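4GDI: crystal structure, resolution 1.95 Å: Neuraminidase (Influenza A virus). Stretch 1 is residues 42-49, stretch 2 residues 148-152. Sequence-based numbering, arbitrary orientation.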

ATOM      1  N   ARG A  42     -11.081  12.698  15.859  1.00 22.98           N
ATOM      2  CA  ARG A  42     -11.502  13.985  16.355  1.00 27.58           C
ATOM      3  C   ARG A  42     -10.312  14.915  16.315  1.00 26.61           C
ATOM      4  O   ARG A  42      -9.179  14.464  16.204  1.00 24.21           O
ATOM      5  CB  ARG A  42     -12.082  13.877  17.772  1.00 29.56           C
ATOM      6  CG  ARG A  42     -11.155  13.307  18.839  1.00 37.30           C
ATOM      7  CD  ARG A  42     -11.916  13.203  20.172  1.00 41.52           C
ATOM      8  NE  ARG A  42     -11.191  12.446  21.189  1.00 66.17           N
ATOM      9  CZ  ARG A  42     -11.764  11.838  22.226  1.00 75.39           C
ATOM     10  NH1 ARG A  42     -13.082  11.884  22.397  1.00 73.71           N
ATOM     11  NH2 ARG A  42     -11.016  11.171  23.096  1.00 74.19           N
ATOM     12  N   ARG A  43     -10.594  16.214  16.377  1.00 19.64           N
ATOM     13  CA  ARG A  43      -9.586  17.251  16.367  1.00 19.22           C
ATOM     14  C   ARG A  43      -8.747  17.133  15.095  1.00 21.48           C
ATOM     15  O   ARG A  43      -7.548  17.397  15.090  1.00 23.27           O
ATOM     16  CB  ARG A  43      -8.745  17.202  17.647  1.00 27.32           C
ATOM     17  CG  ARG A  43      -9.636  17.309  18.895  1.00 32.53           C
ATOM     18  CD  ARG A  43      -8.942  17.845  20.137  1.00 43.19           C
ATOM     19  NE  ARG A  43      -8.287  16.790  20.906  1.00 71.02           N
ATOM     20  CZ  ARG A  43      -8.914  15.924  21.702  1.00 66.31           C
ATOM     21  NH1 ARG A  43     -10.236  15.962  21.842  1.00 58.13           N
ATOM     22  NH2 ARG A  43      -8.210  15.007  22.360  1.00 42.03           N
ATOM     23  N   ALA A  44      -9.419  16.785  14.005  1.00 19.39           N
ATOM     24  CA  ALA A  44      -8.749  16.582  12.735  1.00 15.78           C
ATOM     25  C   ALA A  44      -8.488  17.902  12.015  1.00 18.20           C
ATOM     26  O   ALA A  44      -9.148  18.920  12.264  1.00 22.51           O
ATOM     27  CB  ALA A  44      -9.548  15.639  11.836  1.00 18.04           C
ATOM     28  N   TYR A  45      -7.496  17.870  11.132  1.00 18.80           N
ATOM     29  CA  TYR A  45      -7.171  19.009  10.283  1.00 18.65           C
ATOM     30  C   TYR A  45      -6.341  18.505   9.109  1.00 24.54           C
ATOM     31  O   TYR A  45      -5.944  17.343   9.076  1.00 23.60           O
ATOM     32  CB  TYR A  45      -6.416  20.096  11.068  1.00 19.31           C
ATOM     33  CG  TYR A  45      -5.121  19.616  11.713  1.00 20.04           C
ATOM     34  CD1 TYR A  45      -5.133  19.006  12.954  1.00 17.33           C
ATOM     35  CD2 TYR A  45      -3.900  19.772  11.068  1.00 18.32           C
ATOM     36  CE1 TYR A  45      -3.969  18.563  13.555  1.00 21.11           C
ATOM     37  CE2 TYR A  45      -2.713  19.338  11.661  1.00 29.90           C
ATOM     38  CZ  TYR A  45      -2.760  18.736  12.906  1.00 26.25           C
ATOM     39  OH  TYR A  45      -1.617  18.292  13.499  1.00 19.10           O
ATOM     40  N   VAL A  46      -6.064  19.383   8.157  1.00 22.27           N
ATOM     41  CA  VAL A  46      -5.371  18.974   6.953  1.00 21.85           C
ATOM     42  C   VAL A  46      -4.032  19.691   6.838  1.00 18.37           C
ATOM     43  O   VAL A  46      -3.921  20.861   7.195  1.00 20.05           O
ATOM     44  CB  VAL A  46      -6.216  19.279   5.688  1.00 21.95           C
ATOM     45  CG1 VAL A  46      -5.397  18.965   4.430  1.00 23.32           C
ATOM     46  CG2 VAL A  46      -7.531  18.488   5.694  1.00 25.20           C
ATOM     47  N   SER A  47      -3.027  19.001   6.307  1.00 17.59           N
ATOM     48  CA  SER A  47      -1.741  19.644   6.000  1.00 23.16           C
ATOM     49  C   SER A  47      -1.048  18.846   4.901  1.00 20.87           C
ATOM     50  O   SER A  47      -1.190  17.623   4.828  1.00 20.32           O
ATOM     51  CB  SER A  47      -0.865  19.726   7.264  1.00 23.82           C
ATOM     52  OG  SER A  47       0.186  20.666   7.122  1.00 19.49           O
ATOM     53  N   CYS A  48      -0.296  19.537   4.053  1.00 22.27           N
ATOM     54  CA  CYS A  48       0.240  18.939   2.831  1.00 26.18           C
ATOM     55  C   CYS A  48       1.769  18.979   2.764  1.00 18.59           C
ATOM     56  O   CYS A  48       2.403  19.890   3.321  1.00 24.62           O
ATOM     57  CB  CYS A  48      -0.313  19.687   1.612  1.00 30.17           C
ATOM     58  SG  CYS A  48      -2.077  20.145   1.709  1.00 23.83           S
ATOM     59  N   ASP A  49       2.359  17.993   2.093  1.00 23.90           N
ATOM     60  CA  ASP A  49       3.754  18.103   1.694  1.00 29.28           C
ATOM     61  C   ASP A  49       3.762  18.762   0.323  1.00 29.62           C
ATOM     62  O   ASP A  49       2.779  19.414  -0.034  1.00 25.23           O
ATOM     63  CB  ASP A  49       4.511  16.743   1.747  1.00 23.38           C
ATOM     64  CG  ASP A  49       3.883  15.645   0.873  1.00 24.49           C
ATOM     65  OD1 ASP A  49       3.240  15.924  -0.177  1.00 25.25           O
ATOM     66  OD2 ASP A  49       4.061  14.471   1.256  1.00 23.44           O
ATOM     67  N   PRO A 148      -3.172  23.951  18.627  1.00 23.80           N
ATOM     68  CA  PRO A 148      -4.434  24.422  18.034  1.00 25.38           C
ATOM     69  C   PRO A 148      -5.208  23.447  17.137  1.00 22.97           C
ATOM     70  O   PRO A 148      -6.304  23.797  16.690  1.00 25.15           O
ATOM     71  CB  PRO A 148      -3.993  25.628  17.213  1.00 22.41           C
ATOM     72  CG  PRO A 148      -2.573  25.336  16.844  1.00 24.83           C
ATOM     73  CD  PRO A 148      -1.992  24.566  17.991  1.00 23.24           C
ATOM     74  N   ASN A 149      -4.675  22.258  16.883  1.00 18.25           N
ATOM     75  CA  ASN A 149      -5.342  21.292  16.018  1.00 18.88           C
ATOM     76  C   ASN A 149      -5.612  21.880  14.640  1.00 23.98           C
ATOM     77  O   ASN A 149      -6.699  21.776  14.087  1.00 20.27           O
ATOM     78  CB  ASN A 149      -6.618  20.765  16.683  1.00 20.28           C
ATOM     79  CG  ASN A 149      -6.355  20.256  18.078  1.00 27.17           C
ATOM     80  OD1 ASN A 149      -5.480  19.406  18.290  1.00 23.01           O
ATOM     81  ND2 ASN A 149      -7.059  20.811  19.048  1.00 24.00           N
ATOM     82  N   SER A 150      -4.581  22.510  14.105  1.00 18.98           N
ATOM     83  CA  SER A 150      -4.592  23.014  12.746  1.00 17.47           C
ATOM     84  C   SER A 150      -3.128  23.104  12.343  1.00 20.11           C
ATOM     85  O   SER A 150      -2.255  23.090  13.208  1.00 21.22           O
ATOM     86  CB  SER A 150      -5.225  24.398  12.704  1.00 22.82           C
ATOM     87  OG  SER A 150      -5.566  24.784  11.387  1.00 23.70           O
ATOM     88  N   GLU A 151      -2.845  23.204  11.055  1.00 19.90           N
ATOM     89  CA  GLU A 151      -1.455  23.136  10.629  1.00 19.20           C
ATOM     90  C   GLU A 151      -0.656  24.302  11.153  1.00 21.38           C
ATOM     91  O   GLU A 151      -1.158  25.426  11.251  1.00 22.76           O
ATOM     92  CB  GLU A 151      -1.311  23.048   9.101  1.00 18.67           C
ATOM     93  CG  GLU A 151      -1.594  24.311   8.313  1.00 20.07           C
ATOM     94  CD  GLU A 151      -1.236  24.144   6.817  1.00 28.24           C
ATOM     95  OE1 GLU A 151      -0.646  23.099   6.466  1.00 21.16           O
ATOM     96  OE2 GLU A 151      -1.540  25.039   5.999  1.00 23.28           O
ATOM     97  N   CYS A 152       0.604  24.030  11.478  1.00 22.58           N
ATOM     98  CA  CYS A 152       1.520  25.108  11.804  1.00 18.98           C
ATOM     99  C   CYS A 152       2.000  25.748  10.491  1.00 23.99           C
ATOM    100  O   CYS A 152       1.712  25.253   9.406  1.00 22.29           O
ATOM    101  CB  CYS A 152       2.671  24.645  12.728  1.00 16.77           C
ATOM    102  SG  CYS A 152       3.358  23.013  12.454  1.00 22.07           S
TER
HETATM  103  O   HOH W   1      -4.880  17.304  16.755  1.00 21.33           O
HETATM  104  O   HOH W   2      -4.839  22.790   8.815  1.00 18.49           O
HETATM  105  O   HOH W   3      -0.342  22.404   3.756  1.00 25.18           O

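Stretch 1 runs as a strand through to Cys-48. The chain turns a corner at Arg-43, where phi and psi are both positive (58/37), so the strands before and after it belong to different sheets or faces. Stretch 2 has no regular helix or strand, but it runs alongside the strand. The CA atoms of Arg-43 and Asn-149 lie 5.9 Å apart, those of Tyr-45 and Ser-150 5.4 Å, and those of Ser-47 and Glu-151 5.8 Å. Both chains advance in the same direction, with two residues of stretch 1 passing for each residue of stretch 2 at these points. Asn-149 also has positive phi and psi (57/47).

No direct backbone-to-backbone hydrogen bond joins the stretches. Water 2 fills this role midway along the contact. Water 2 donates to Val-46 O at 2.7 Å and accepts from Glu-151 N at 3.0 Å, so it links a strand carbonyl to an amide of the irregular segment.

The strand alternates. Tyr-45 and Ser-47 point their CA-to-CB bonds toward stretch 2, while Ala-44 and Val-46 point away. Tyr-45 therefore packs its ring against the backbone of stretch 2. Ser-150 CA lies over one face of the ring, 3.6 Å from Tyr-45 CG. Tyr-45 CD1 is 3.4 Å from Asn-149 C, and Tyr-45 CD2 is 3.6 Å from Glu-151 N; both of these approaches are oblique. The CA-to-CB bond of Ser-150 points away, which leaves its backbone to meet the ring. Tyr-45 OH is hydrogen-bonded elsewhere in the structure.

The direct hydrogen bond of the contact comes from Ser-47. Ser-47 OG donates to Glu-151 OE1 at 2.7 Å. The glutamate reaches this point with chi1 p and chi2 t. The same carboxylate oxygen takes a second hydrogen bond from water 3, with OE1 of Glu-151 2.8 Å from the water oxygen. Water 3 in turn accepts from Cys-48 N at 2.9 Å. It bridges a gap too long for a direct bond, since Cys-48 N and Glu-151 OE1 are 4.3 Å apart.

At the other end, Arg-43 and Asn-149 meet with both CA-to-CB bonds directed sideways. Arg-43 CD approaches Asn-149 ND2 to 3.7 Å, a packing contact of the aliphatic part of the arginine. Water 1 adds a polar link, donating to Arg-43 O at 3.1 Å and to Asn-149 OD1 at 2.7 Å. Together the two stretches bury 322 Å², with Asn-149, Tyr-45 and Glu-151 the most covered residues.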